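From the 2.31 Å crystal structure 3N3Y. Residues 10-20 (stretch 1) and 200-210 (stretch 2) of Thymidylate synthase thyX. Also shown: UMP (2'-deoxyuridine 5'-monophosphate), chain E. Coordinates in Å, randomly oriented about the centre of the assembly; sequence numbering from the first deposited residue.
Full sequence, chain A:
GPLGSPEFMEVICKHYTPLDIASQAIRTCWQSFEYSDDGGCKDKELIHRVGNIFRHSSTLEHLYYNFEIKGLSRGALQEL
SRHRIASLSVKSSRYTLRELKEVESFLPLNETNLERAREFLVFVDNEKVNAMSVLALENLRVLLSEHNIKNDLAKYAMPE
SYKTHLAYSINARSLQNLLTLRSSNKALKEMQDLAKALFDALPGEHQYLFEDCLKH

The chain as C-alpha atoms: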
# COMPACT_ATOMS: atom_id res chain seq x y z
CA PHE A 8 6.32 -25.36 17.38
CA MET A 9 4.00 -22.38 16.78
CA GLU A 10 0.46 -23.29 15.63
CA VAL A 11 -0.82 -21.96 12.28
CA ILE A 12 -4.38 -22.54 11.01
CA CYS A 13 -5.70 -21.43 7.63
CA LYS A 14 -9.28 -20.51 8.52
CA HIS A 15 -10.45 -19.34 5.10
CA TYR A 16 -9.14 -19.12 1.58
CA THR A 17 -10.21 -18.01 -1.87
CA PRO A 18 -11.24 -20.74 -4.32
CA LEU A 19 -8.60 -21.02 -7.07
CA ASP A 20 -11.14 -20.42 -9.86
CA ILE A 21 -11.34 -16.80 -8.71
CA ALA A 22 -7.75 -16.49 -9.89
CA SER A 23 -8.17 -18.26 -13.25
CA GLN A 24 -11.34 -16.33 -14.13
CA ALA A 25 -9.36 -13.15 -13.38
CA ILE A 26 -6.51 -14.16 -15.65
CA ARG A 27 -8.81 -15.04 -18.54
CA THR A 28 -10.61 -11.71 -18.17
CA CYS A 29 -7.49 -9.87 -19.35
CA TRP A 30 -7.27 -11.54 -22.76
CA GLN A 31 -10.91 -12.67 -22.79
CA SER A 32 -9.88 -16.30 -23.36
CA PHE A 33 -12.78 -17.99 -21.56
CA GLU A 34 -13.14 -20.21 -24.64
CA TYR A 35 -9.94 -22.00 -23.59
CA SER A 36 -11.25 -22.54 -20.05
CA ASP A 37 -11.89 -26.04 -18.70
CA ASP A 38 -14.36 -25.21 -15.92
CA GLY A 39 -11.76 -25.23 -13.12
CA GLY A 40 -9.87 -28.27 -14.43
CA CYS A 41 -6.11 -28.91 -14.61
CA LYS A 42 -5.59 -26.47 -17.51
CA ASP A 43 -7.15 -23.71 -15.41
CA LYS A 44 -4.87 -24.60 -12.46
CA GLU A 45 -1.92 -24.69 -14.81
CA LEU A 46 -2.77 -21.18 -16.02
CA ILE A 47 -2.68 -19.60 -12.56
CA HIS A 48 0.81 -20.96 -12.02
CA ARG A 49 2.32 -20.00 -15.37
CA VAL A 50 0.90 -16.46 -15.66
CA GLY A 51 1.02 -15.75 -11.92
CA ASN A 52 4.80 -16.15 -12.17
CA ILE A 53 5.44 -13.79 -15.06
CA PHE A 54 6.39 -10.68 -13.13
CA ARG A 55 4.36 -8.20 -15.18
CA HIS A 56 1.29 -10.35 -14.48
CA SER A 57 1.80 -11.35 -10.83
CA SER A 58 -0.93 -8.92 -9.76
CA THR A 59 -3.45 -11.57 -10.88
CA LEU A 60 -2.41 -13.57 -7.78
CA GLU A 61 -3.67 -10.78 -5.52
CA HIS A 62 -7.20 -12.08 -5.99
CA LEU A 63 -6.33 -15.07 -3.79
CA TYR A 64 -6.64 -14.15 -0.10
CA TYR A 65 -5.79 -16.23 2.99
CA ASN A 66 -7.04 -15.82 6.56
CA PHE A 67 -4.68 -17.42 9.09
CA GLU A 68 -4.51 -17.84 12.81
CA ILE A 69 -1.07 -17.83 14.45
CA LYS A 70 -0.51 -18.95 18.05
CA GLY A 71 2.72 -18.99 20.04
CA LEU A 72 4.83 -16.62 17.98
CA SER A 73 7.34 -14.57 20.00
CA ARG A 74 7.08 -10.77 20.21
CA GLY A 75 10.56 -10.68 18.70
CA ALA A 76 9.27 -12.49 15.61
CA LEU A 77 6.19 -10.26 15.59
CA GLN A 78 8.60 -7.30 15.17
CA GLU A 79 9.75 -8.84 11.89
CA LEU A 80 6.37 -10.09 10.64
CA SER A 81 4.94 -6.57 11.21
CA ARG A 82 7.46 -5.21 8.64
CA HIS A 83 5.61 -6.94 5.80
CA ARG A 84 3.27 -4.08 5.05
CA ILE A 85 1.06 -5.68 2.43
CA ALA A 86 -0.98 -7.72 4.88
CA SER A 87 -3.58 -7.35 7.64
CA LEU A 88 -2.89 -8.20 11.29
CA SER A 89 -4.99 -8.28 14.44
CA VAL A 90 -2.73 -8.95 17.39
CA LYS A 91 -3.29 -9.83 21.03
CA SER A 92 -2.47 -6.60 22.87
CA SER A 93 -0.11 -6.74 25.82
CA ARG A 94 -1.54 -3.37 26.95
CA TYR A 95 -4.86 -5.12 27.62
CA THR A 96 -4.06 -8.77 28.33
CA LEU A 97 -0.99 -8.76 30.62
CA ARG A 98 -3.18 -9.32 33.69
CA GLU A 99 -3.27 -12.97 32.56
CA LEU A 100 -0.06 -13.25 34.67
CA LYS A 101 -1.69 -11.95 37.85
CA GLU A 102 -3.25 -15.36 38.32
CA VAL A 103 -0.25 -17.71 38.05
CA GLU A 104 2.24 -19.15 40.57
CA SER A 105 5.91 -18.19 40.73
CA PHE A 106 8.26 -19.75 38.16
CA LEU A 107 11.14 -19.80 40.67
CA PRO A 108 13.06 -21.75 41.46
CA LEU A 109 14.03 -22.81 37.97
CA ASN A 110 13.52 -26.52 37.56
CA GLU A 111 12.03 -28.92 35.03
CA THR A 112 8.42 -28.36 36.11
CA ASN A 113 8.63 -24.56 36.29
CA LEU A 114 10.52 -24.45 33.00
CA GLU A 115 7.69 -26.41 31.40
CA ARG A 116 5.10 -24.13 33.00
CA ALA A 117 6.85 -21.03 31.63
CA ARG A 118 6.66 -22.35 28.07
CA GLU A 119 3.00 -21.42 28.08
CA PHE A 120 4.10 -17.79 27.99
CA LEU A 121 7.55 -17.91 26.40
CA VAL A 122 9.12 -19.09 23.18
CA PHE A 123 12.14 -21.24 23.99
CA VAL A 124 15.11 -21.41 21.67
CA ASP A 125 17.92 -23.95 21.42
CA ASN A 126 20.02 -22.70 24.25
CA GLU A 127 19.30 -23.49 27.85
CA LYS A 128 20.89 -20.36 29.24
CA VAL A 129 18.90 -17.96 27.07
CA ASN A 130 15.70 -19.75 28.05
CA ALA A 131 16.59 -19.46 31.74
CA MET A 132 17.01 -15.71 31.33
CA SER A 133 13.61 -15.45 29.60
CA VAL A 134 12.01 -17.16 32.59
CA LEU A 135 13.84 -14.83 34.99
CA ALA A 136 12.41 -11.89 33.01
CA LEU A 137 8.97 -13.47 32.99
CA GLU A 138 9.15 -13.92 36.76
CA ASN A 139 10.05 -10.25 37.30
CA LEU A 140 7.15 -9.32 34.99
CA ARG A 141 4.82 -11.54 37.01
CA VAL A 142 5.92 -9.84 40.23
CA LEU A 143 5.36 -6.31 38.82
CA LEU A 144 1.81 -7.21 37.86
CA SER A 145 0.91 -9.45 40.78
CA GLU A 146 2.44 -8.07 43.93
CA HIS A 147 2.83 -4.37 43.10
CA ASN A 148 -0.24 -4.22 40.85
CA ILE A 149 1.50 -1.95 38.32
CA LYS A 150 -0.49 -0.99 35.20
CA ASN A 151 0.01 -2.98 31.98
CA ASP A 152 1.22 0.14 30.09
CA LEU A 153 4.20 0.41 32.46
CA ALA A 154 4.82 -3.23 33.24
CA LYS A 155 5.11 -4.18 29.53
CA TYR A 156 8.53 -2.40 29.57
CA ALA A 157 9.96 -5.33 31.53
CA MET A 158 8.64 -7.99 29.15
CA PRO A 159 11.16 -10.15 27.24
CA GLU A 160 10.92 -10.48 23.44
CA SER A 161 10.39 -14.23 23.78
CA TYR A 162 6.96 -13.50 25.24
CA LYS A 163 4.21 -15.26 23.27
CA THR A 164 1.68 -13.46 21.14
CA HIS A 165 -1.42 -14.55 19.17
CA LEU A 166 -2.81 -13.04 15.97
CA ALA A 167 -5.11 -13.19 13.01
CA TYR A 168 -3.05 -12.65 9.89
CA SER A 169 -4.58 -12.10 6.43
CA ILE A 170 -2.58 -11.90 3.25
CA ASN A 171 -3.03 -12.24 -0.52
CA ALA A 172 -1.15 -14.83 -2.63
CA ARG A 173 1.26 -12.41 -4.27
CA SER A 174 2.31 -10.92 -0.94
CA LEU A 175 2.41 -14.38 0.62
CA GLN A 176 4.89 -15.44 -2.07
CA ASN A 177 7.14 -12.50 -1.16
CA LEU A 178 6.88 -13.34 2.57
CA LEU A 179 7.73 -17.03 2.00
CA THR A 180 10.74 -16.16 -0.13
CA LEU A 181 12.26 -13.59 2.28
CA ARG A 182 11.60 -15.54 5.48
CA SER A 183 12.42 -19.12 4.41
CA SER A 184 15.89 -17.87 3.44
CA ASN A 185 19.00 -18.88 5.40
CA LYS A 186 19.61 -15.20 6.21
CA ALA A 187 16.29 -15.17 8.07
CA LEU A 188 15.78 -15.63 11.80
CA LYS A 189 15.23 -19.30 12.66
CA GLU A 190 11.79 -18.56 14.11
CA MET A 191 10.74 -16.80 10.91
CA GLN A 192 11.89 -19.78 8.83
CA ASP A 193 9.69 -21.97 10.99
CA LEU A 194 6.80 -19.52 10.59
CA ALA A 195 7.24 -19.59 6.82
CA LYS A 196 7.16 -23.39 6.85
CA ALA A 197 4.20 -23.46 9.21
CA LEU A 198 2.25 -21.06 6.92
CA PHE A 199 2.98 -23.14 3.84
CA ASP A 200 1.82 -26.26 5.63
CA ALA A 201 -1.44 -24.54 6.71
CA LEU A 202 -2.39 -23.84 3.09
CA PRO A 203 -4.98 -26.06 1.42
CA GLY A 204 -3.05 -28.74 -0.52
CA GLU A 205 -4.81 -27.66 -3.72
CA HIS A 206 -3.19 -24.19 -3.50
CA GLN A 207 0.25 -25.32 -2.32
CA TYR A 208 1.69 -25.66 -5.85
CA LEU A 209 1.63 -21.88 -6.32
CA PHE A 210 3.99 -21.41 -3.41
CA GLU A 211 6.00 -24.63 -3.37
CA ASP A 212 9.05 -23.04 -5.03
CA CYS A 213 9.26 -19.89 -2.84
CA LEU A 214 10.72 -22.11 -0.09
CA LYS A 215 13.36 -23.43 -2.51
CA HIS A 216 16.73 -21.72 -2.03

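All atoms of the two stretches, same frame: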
# COMPACT_ATOMS: atom_id res chain seq x y z
N GLU A 10 1.62 -22.73 16.32
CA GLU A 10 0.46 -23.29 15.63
C GLU A 10 -0.17 -22.32 14.61
O GLU A 10 -0.63 -21.23 14.96
CB GLU A 10 -0.60 -23.75 16.66
CG GLU A 10 -0.09 -24.85 17.61
CD GLU A 10 -0.89 -24.98 18.92
OE1 GLU A 10 -1.91 -24.26 19.09
OE2 GLU A 10 -0.50 -25.81 19.77
N VAL A 11 -0.19 -22.74 13.34
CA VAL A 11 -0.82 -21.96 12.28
C VAL A 11 -2.01 -22.68 11.64
O VAL A 11 -1.86 -23.78 11.11
CB VAL A 11 0.16 -21.65 11.15
CG1 VAL A 11 -0.53 -20.81 10.10
CG2 VAL A 11 1.37 -20.95 11.68
N ILE A 12 -3.18 -22.04 11.67
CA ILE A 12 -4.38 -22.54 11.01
C ILE A 12 -4.77 -21.62 9.85
O ILE A 12 -4.82 -20.39 10.01
CB ILE A 12 -5.61 -22.55 11.96
CG1 ILE A 12 -5.31 -23.26 13.27
CG2 ILE A 12 -6.80 -23.21 11.27
CD1 ILE A 12 -4.97 -24.71 13.11
N CYS A 13 -5.05 -22.19 8.69
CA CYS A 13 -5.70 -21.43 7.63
C CYS A 13 -7.21 -21.56 7.79
O CYS A 13 -7.76 -22.64 7.58
CB CYS A 13 -5.27 -21.90 6.25
SG CYS A 13 -6.01 -20.92 4.91
N LYS A 14 -7.87 -20.47 8.18
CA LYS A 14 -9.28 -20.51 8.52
C LYS A 14 -10.19 -20.25 7.31
O LYS A 14 -11.35 -20.66 7.28
CB LYS A 14 -9.57 -19.49 9.62
CG LYS A 14 -8.54 -19.50 10.72
CD LYS A 14 -9.05 -18.77 11.94
CE LYS A 14 -9.35 -17.31 11.63
NZ LYS A 14 -9.61 -16.55 12.89
N HIS A 15 -9.68 -19.55 6.31
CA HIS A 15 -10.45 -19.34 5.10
C HIS A 15 -9.54 -18.99 3.96
O HIS A 15 -8.51 -18.34 4.15
CB HIS A 15 -11.50 -18.25 5.27
CG HIS A 15 -12.51 -18.23 4.17
ND1 HIS A 15 -13.61 -19.07 4.16
CD2 HIS A 15 -12.56 -17.53 3.01
CE1 HIS A 15 -14.31 -18.86 3.06
NE2 HIS A 15 -13.69 -17.94 2.34
N TYR A 16 -9.90 -19.45 2.77
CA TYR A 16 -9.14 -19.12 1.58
C TYR A 16 -10.05 -18.93 0.38
O TYR A 16 -11.23 -19.29 0.41
CB TYR A 16 -8.10 -20.19 1.27
CG TYR A 16 -8.69 -21.57 1.05
CD1 TYR A 16 -9.07 -21.99 -0.22
CD2 TYR A 16 -8.87 -22.45 2.11
CE1 TYR A 16 -9.61 -23.26 -0.42
CE2 TYR A 16 -9.40 -23.71 1.93
CZ TYR A 16 -9.77 -24.12 0.66
OH TYR A 16 -10.31 -25.37 0.49
N THR A 17 -9.49 -18.34 -0.66
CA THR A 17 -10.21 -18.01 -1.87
C THR A 17 -10.10 -19.16 -2.85
O THR A 17 -8.99 -19.59 -3.18
CB THR A 17 -9.64 -16.73 -2.53
OG1 THR A 17 -9.83 -15.61 -1.66
CG2 THR A 17 -10.35 -16.45 -3.83
N PRO A 18 -11.25 -19.68 -3.32
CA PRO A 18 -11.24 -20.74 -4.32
C PRO A 18 -10.32 -20.35 -5.46
O PRO A 18 -10.34 -19.18 -5.85
CB PRO A 18 -12.70 -20.78 -4.81
CG PRO A 18 -13.49 -20.25 -3.68
CD PRO A 18 -12.61 -19.25 -2.95
N LEU A 19 -9.52 -21.28 -5.96
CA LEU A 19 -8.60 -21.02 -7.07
C LEU A 19 -9.25 -20.45 -8.34
O LEU A 19 -8.63 -19.70 -9.09
CB LEU A 19 -7.85 -22.30 -7.47
CG LEU A 19 -6.52 -22.65 -6.82
CD1 LEU A 19 -5.98 -23.92 -7.45
CD2 LEU A 19 -5.53 -21.51 -6.97
N ASP A 20 -10.49 -20.85 -8.62
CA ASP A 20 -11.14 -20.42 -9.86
C ASP A 20 -11.25 -18.90 -9.90
O ASP A 20 -11.24 -18.31 -10.98
CB ASP A 20 -12.52 -21.06 -10.00
CG ASP A 20 -13.44 -20.70 -8.83
OD1 ASP A 20 -14.25 -19.75 -8.98
OD2 ASP A 20 -13.32 -21.36 -7.77
N ASP A 200 2.50 -25.02 5.28
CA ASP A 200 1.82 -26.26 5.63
C ASP A 200 0.34 -26.05 5.97
O ASP A 200 -0.45 -26.99 5.87
CB ASP A 200 2.54 -26.99 6.76
CG ASP A 200 3.95 -27.42 6.38
OD1 ASP A 200 4.29 -27.35 5.17
OD2 ASP A 200 4.72 -27.83 7.28
N ALA A 201 -0.03 -24.83 6.38
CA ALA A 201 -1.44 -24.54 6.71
C ALA A 201 -2.29 -24.33 5.46
O ALA A 201 -3.52 -24.39 5.52
CB ALA A 201 -1.56 -23.34 7.64
N LEU A 202 -1.65 -24.08 4.33
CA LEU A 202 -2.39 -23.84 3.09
C LEU A 202 -3.16 -25.09 2.68
O LEU A 202 -2.73 -26.21 2.97
CB LEU A 202 -1.44 -23.42 1.97
CG LEU A 202 -0.75 -22.07 2.09
CD1 LEU A 202 0.32 -21.92 1.02
CD2 LEU A 202 -1.78 -20.94 2.00
N PRO A 203 -4.30 -24.90 2.00
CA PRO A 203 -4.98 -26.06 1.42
C PRO A 203 -4.02 -26.71 0.43
O PRO A 203 -3.34 -25.98 -0.28
CB PRO A 203 -6.16 -25.45 0.65
CG PRO A 203 -6.20 -23.99 1.02
CD PRO A 203 -4.83 -23.63 1.47
N GLY A 204 -3.94 -28.04 0.40
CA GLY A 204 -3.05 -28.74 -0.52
C GLY A 204 -3.24 -28.32 -1.97
O GLY A 204 -2.28 -28.26 -2.74
N GLU A 205 -4.48 -28.02 -2.34
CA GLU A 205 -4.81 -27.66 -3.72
C GLU A 205 -4.17 -26.34 -4.16
O GLU A 205 -3.94 -26.14 -5.36
CB GLU A 205 -6.33 -27.66 -3.94
CG GLU A 205 -6.87 -26.40 -4.61
CD GLU A 205 -7.70 -26.70 -5.87
OE1 GLU A 205 -8.78 -26.07 -6.05
OE2 GLU A 205 -7.27 -27.56 -6.68
N HIS A 206 -3.87 -25.46 -3.20
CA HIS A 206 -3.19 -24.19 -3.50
C HIS A 206 -1.66 -24.27 -3.35
O HIS A 206 -0.93 -23.39 -3.81
CB HIS A 206 -3.68 -23.06 -2.59
CG HIS A 206 -5.07 -22.59 -2.86
ND1 HIS A 206 -6.15 -23.45 -2.96
CD2 HIS A 206 -5.58 -21.34 -2.97
CE1 HIS A 206 -7.26 -22.74 -3.15
NE2 HIS A 206 -6.94 -21.46 -3.15
N GLN A 207 -1.17 -25.32 -2.69
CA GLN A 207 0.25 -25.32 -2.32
C GLN A 207 1.23 -25.29 -3.50
O GLN A 207 2.37 -24.88 -3.33
CB GLN A 207 0.57 -26.46 -1.35
CG GLN A 207 0.23 -26.14 0.10
CD GLN A 207 0.63 -27.26 1.04
OE1 GLN A 207 1.38 -28.16 0.65
NE2 GLN A 207 0.14 -27.22 2.27
N TYR A 208 0.78 -25.67 -4.69
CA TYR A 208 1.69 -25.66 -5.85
C TYR A 208 2.11 -24.27 -6.29
O TYR A 208 3.13 -24.10 -6.96
CB TYR A 208 1.07 -26.41 -7.02
CG TYR A 208 -0.08 -25.68 -7.66
CD1 TYR A 208 -1.30 -25.55 -7.00
CD2 TYR A 208 0.05 -25.12 -8.94
CE1 TYR A 208 -2.35 -24.89 -7.58
CE2 TYR A 208 -1.01 -24.46 -9.53
CZ TYR A 208 -2.21 -24.35 -8.84
OH TYR A 208 -3.27 -23.70 -9.40
N LEU A 209 1.32 -23.26 -5.93
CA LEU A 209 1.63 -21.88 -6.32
C LEU A 209 2.81 -21.36 -5.53
O LEU A 209 3.51 -20.45 -5.98
CB LEU A 209 0.42 -20.96 -6.10
CG LEU A 209 -0.84 -21.35 -6.84
CD1 LEU A 209 -1.98 -20.46 -6.41
CD2 LEU A 209 -0.62 -21.26 -8.34
N PHE A 210 3.02 -21.93 -4.35
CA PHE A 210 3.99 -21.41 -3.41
C PHE A 210 5.17 -22.34 -3.23
O PHE A 210 6.20 -21.93 -2.70
CB PHE A 210 3.32 -21.18 -2.05
CG PHE A 210 2.14 -20.26 -2.12
CD1 PHE A 210 2.32 -18.89 -2.15
CD2 PHE A 210 0.85 -20.78 -2.18
CE1 PHE A 210 1.23 -18.03 -2.23
CE2 PHE A 210 -0.25 -19.93 -2.26
CZ PHE A 210 -0.06 -18.55 -2.28
N1 UMP E . -12.95 -23.45 2.69
C2 UMP E . -12.57 -22.17 2.31
N3 UMP E . -12.71 -21.77 1.00
C4 UMP E . -13.23 -22.65 0.07
C5 UMP E . -13.61 -23.93 0.45
C6 UMP E . -13.46 -24.33 1.77
O2 UMP E . -12.11 -21.39 3.15
O4 UMP E . -13.34 -22.28 -1.08
C1' UMP E . -12.77 -23.83 4.10
C2' UMP E . -14.10 -23.98 4.81
C3' UMP E . -13.74 -24.98 5.89
C4' UMP E . -12.50 -25.72 5.39
O3' UMP E . -13.45 -24.29 7.07
O4' UMP E . -12.04 -25.03 4.25
C5' UMP E . -12.84 -27.16 5.01
O5' UMP E . -13.84 -27.15 4.01
P UMP E . -14.21 -28.48 3.17
OP1 UMP E . -15.02 -28.06 1.96
OP2 UMP E . -15.06 -29.35 4.06
OP3 UMP E . -12.97 -29.16 2.75
O HOH W 1 -9.77 -23.97 -4.28

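Stretch 1 runs as a β-strand from Glu10 and gives way to a loop through Thr17 and Pro18. Stretch 2, nearly two hundred residues further along the chain, opens with the weakly bonded end of a helix, turns at Leu202 and Pro203, and then coils again: residues 204 to 209 have helical phi/psi angles without the regular bonding pattern. Its turns are held by backbone bonds such as His206 N to Pro203 O (3.0 Å) and Leu209 N to His206 O (3.1 Å). The two backbones come near each other at Cys13 and Ala201, whose CA atoms are 5.4 Å apart, and stay further apart at Leu19 and His206, where the CA separation is 7.2 Å.

The close approach suits a small side chain. Ala201 directs its methyl toward the strand, where CB lies 3.7 Å from Val11 CG1 and 4.2 Å from Cys13 CB. Val11 and Cys13 both point toward stretch 2 while the intervening Ile12 points away, the alternation expected of an extended strand.

Tyr16 is gripped on both faces. Pro203 CG sits 3.2 Å from the centroid of the Tyr16 ring, nearly along the ring normal, a CH-π contact in which an aliphatic C-H group of the compact proline ring packs on the electron-rich aromatic face. The opposite face is covered by the UMP base, which also pairs with the backbone: Tyr16 N donates to UMP O2 (3.0 Å), and UMP N3 donates to Tyr16 O (2.9 Å). Thus one residue joins the contact between the stretches to the nucleotide, the substrate expected of a thymidylate synthase.

His206 combines polar and aromatic roles. Its NE2 donates a nearly straight hydrogen bond to Thr17 O (2.8 Å, 165°), satisfying a loop carbonyl from within the ring plane. The ring face remains available for packing: Tyr16 directs an edge toward it in an offset edge-to-face pair, with centroids 4.9 Å apart and planes at 73°, and Leu19 CG lies over a face, 3.8 Å from the centroid of the His206 ring.

Leu19, which has the largest area covered by the other stretch, fills a pocket with its branched side chain. CD2 meets Leu209 CD1 at 3.7 Å, while CD1 lies 3.8 Å from Tyr208 CE1, near the plane of that ring. A water finishes the join, accepting from Leu19 N (3.2 Å from the water O) and donating to Glu205 OE1 (2.9 Å from the water O), so the carboxylate reaches a backbone amide indirectly.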